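PDB 4G59: M152 protein from Murid herpesvirus 1, which binds the stress-induced host ligand RAE-1 gamma through an MHC class I-like fold, consistent with a role in viral immune evasion. Local coordinates for residues Q77-V81 with V95-Y99. Sequence-based numbering, arbitrary orientation.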
loop_
_atom_site.group_PDB
_atom_site.type_symbol
_atom_site.label_atom_id
_atom_site.label_comp_id
_atom_site.label_asym_id
_atom_site.label_seq_id
_atom_site.Cartn_x
_atom_site.Cartn_y
_atom_site.Cartn_z
ATOM N N GLN B 77 -20.419 5.429 -5.353
ATOM C CA GLN B 77 -19.139 6.143 -5.272
ATOM C C GLN B 77 -18.501 6.255 -6.651
ATOM O O GLN B 77 -17.864 7.252 -6.954
ATOM C CB GLN B 77 -18.151 5.488 -4.294
ATOM C CG GLN B 77 -18.630 5.372 -2.847
ATOM C CD GLN B 77 -19.174 6.666 -2.265
ATOM O OE1 GLN B 77 -18.521 7.713 -2.293
ATOM N NE2 GLN B 77 -20.375 6.588 -1.707
ATOM N N GLU B 78 -18.688 5.248 -7.493
ATOM C CA GLU B 78 -18.080 5.289 -8.814
ATOM C C GLU B 78 -18.667 6.420 -9.669
ATOM O O GLU B 78 -17.927 7.198 -10.289
ATOM C CB GLU B 78 -18.158 3.921 -9.504
ATOM C CG GLU B 78 -17.236 2.895 -8.865
ATOM C CD GLU B 78 -17.062 1.644 -9.679
ATOM O OE1 GLU B 78 -16.562 0.651 -9.116
ATOM O OE2 GLU B 78 -17.390 1.644 -10.881
ATOM N N ARG B 79 -19.997 6.508 -9.678
ATOM C CA ARG B 79 -20.706 7.635 -10.261
ATOM C C ARG B 79 -20.297 8.965 -9.615
ATOM O O ARG B 79 -19.908 9.899 -10.310
ATOM C CB ARG B 79 -22.218 7.445 -10.105
ATOM C CG ARG B 79 -23.030 8.294 -11.061
ATOM C CD ARG B 79 -24.439 8.540 -10.568
ATOM N NE ARG B 79 -24.483 9.058 -9.201
ATOM C CZ ARG B 79 -24.269 10.326 -8.868
ATOM N NH1 ARG B 79 -23.985 11.217 -9.801
ATOM N NH2 ARG B 79 -24.329 10.703 -7.599
ATOM N N PHE B 80 -20.386 9.049 -8.290
ATOM C CA PHE B 80 -20.119 10.306 -7.593
ATOM C C PHE B 80 -18.714 10.850 -7.857
ATOM O O PHE B 80 -18.535 12.038 -8.120
ATOM C CB PHE B 80 -20.340 10.139 -6.080
ATOM C CG PHE B 80 -19.807 11.296 -5.248
ATOM C CD1 PHE B 80 -20.350 12.571 -5.362
ATOM C CD2 PHE B 80 -18.768 11.096 -4.339
ATOM C CE1 PHE B 80 -19.851 13.636 -4.581
ATOM C CE2 PHE B 80 -18.267 12.149 -3.557
ATOM C CZ PHE B 80 -18.807 13.425 -3.678
ATOM N N VAL B 81 -17.721 9.973 -7.770
ATOM C CA VAL B 81 -16.318 10.371 -7.893
ATOM C C VAL B 81 -16.001 10.738 -9.346
ATOM O O VAL B 81 -15.152 11.606 -9.605
ATOM C CB VAL B 81 -15.358 9.263 -7.344
ATOM C CG1 VAL B 81 -13.915 9.644 -7.550
ATOM C CG2 VAL B 81 -15.615 9.009 -5.860
ATOM N N VAL B 95 -7.897 10.100 -6.245
ATOM C CA VAL B 95 -8.528 10.645 -5.046
ATOM C C VAL B 95 -9.078 9.493 -4.214
ATOM O O VAL B 95 -9.426 8.436 -4.769
ATOM C CB VAL B 95 -9.683 11.636 -5.404
ATOM C CG1 VAL B 95 -10.715 10.981 -6.284
ATOM C CG2 VAL B 95 -10.350 12.167 -4.159
ATOM N N VAL B 96 -9.146 9.666 -2.892
ATOM C CA VAL B 96 -9.779 8.641 -2.043
ATOM C C VAL B 96 -10.907 9.230 -1.208
ATOM O O VAL B 96 -10.771 10.323 -0.647
ATOM C CB VAL B 96 -8.759 7.935 -1.077
ATOM C CG1 VAL B 96 -9.425 6.771 -0.315
ATOM C CG2 VAL B 96 -7.547 7.443 -1.822
ATOM N N PHE B 97 -12.006 8.492 -1.097
ATOM C CA PHE B 97 -13.035 8.809 -0.101
ATOM C C PHE B 97 -13.173 7.700 0.928
ATOM O O PHE B 97 -13.299 6.519 0.583
ATOM C CB PHE B 97 -14.387 9.086 -0.770
ATOM C CG PHE B 97 -14.481 10.465 -1.346
ATOM C CD1 PHE B 97 -14.956 11.527 -0.566
ATOM C CD2 PHE B 97 -14.058 10.727 -2.647
ATOM C CE1 PHE B 97 -15.032 12.813 -1.073
ATOM C CE2 PHE B 97 -14.133 12.035 -3.152
ATOM C CZ PHE B 97 -14.626 13.071 -2.357
ATOM N N GLU B 98 -13.169 8.095 2.194
ATOM C CA GLU B 98 -13.247 7.150 3.297
ATOM C C GLU B 98 -14.488 7.430 4.143
ATOM O O GLU B 98 -14.614 8.518 4.727
ATOM C CB GLU B 98 -12.004 7.316 4.144
ATOM C CG GLU B 98 -11.795 6.267 5.178
ATOM C CD GLU B 98 -10.346 6.198 5.590
ATOM O OE1 GLU B 98 -9.475 6.193 4.684
ATOM O OE2 GLU B 98 -10.094 6.168 6.814
ATOM N N TYR B 99 -15.411 6.467 4.201
ATOM C CA TYR B 99 -16.592 6.586 5.051
ATOM C C TYR B 99 -16.451 5.712 6.295
ATOM O O TYR B 99 -16.515 4.487 6.206
ATOM C CB TYR B 99 -17.846 6.168 4.284
ATOM C CG TYR B 99 -18.129 6.987 3.043
ATOM C CD1 TYR B 99 -19.032 8.050 3.068
ATOM C CD2 TYR B 99 -17.496 6.696 1.846
ATOM C CE1 TYR B 99 -19.294 8.793 1.916
ATOM C CE2 TYR B 99 -17.746 7.415 0.713
ATOM C CZ TYR B 99 -18.645 8.463 0.740
ATOM O OH TYR B 99 -18.876 9.162 -0.420
#
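Strand 95-99 meets helix segment 77-81 through its alternate residues, beginning with Val-95, whose CG1 lies 3.7 Å from CG1 of Val-81. This valine pair closes one end of a wholly buried interface in which the short axes come within 10.8 Å and run at 132° to each other. Phe-97 follows on the helix side, the CA-to-CB bond of the intervening Val-96 pointing away. The edge of the Phe-80 ring approaches one face of the Phe-97 ring in a T-shaped pair, with centroids 5.5 Å apart, planes at 65°, and Phe-80 CE2 3.9 Å from Phe-97 CZ; CG2 of Val-81 also reaches to 4.0 Å from Phe-97 CD2. In the MHC class I-like platform two helical regions lie on one face of an antiparallel sheet; here helix 68-89, which follows the first four strands, packs on strand 95-103, the first of the second half, next to strand 22-31. Val-81 also touches Arg-29 of strand 22-31 and Phe-35 of strand 34-40, so the helix spans both halves. At Tyr-99 a polar contact is added. Its hydroxyl OH donates a very short hydrogen bond, 2.4 Å, to OE1 of Gln-77, which lies near the plane of the tyrosine ring. Gln-77 and Val-81, one helical turn apart, point to the same side; Val-81 meets Val-95 and Phe-97 while Gln-77 reaches Tyr-99, so the helix runs roughly against the strand. Ser-152 joins both polar side chains, its backbone N bonding to Tyr-99 OH and its O to Gln-77 NE2, while Phe-73, one turn earlier on the helix, meets the Tyr-99 ring edge-to-face.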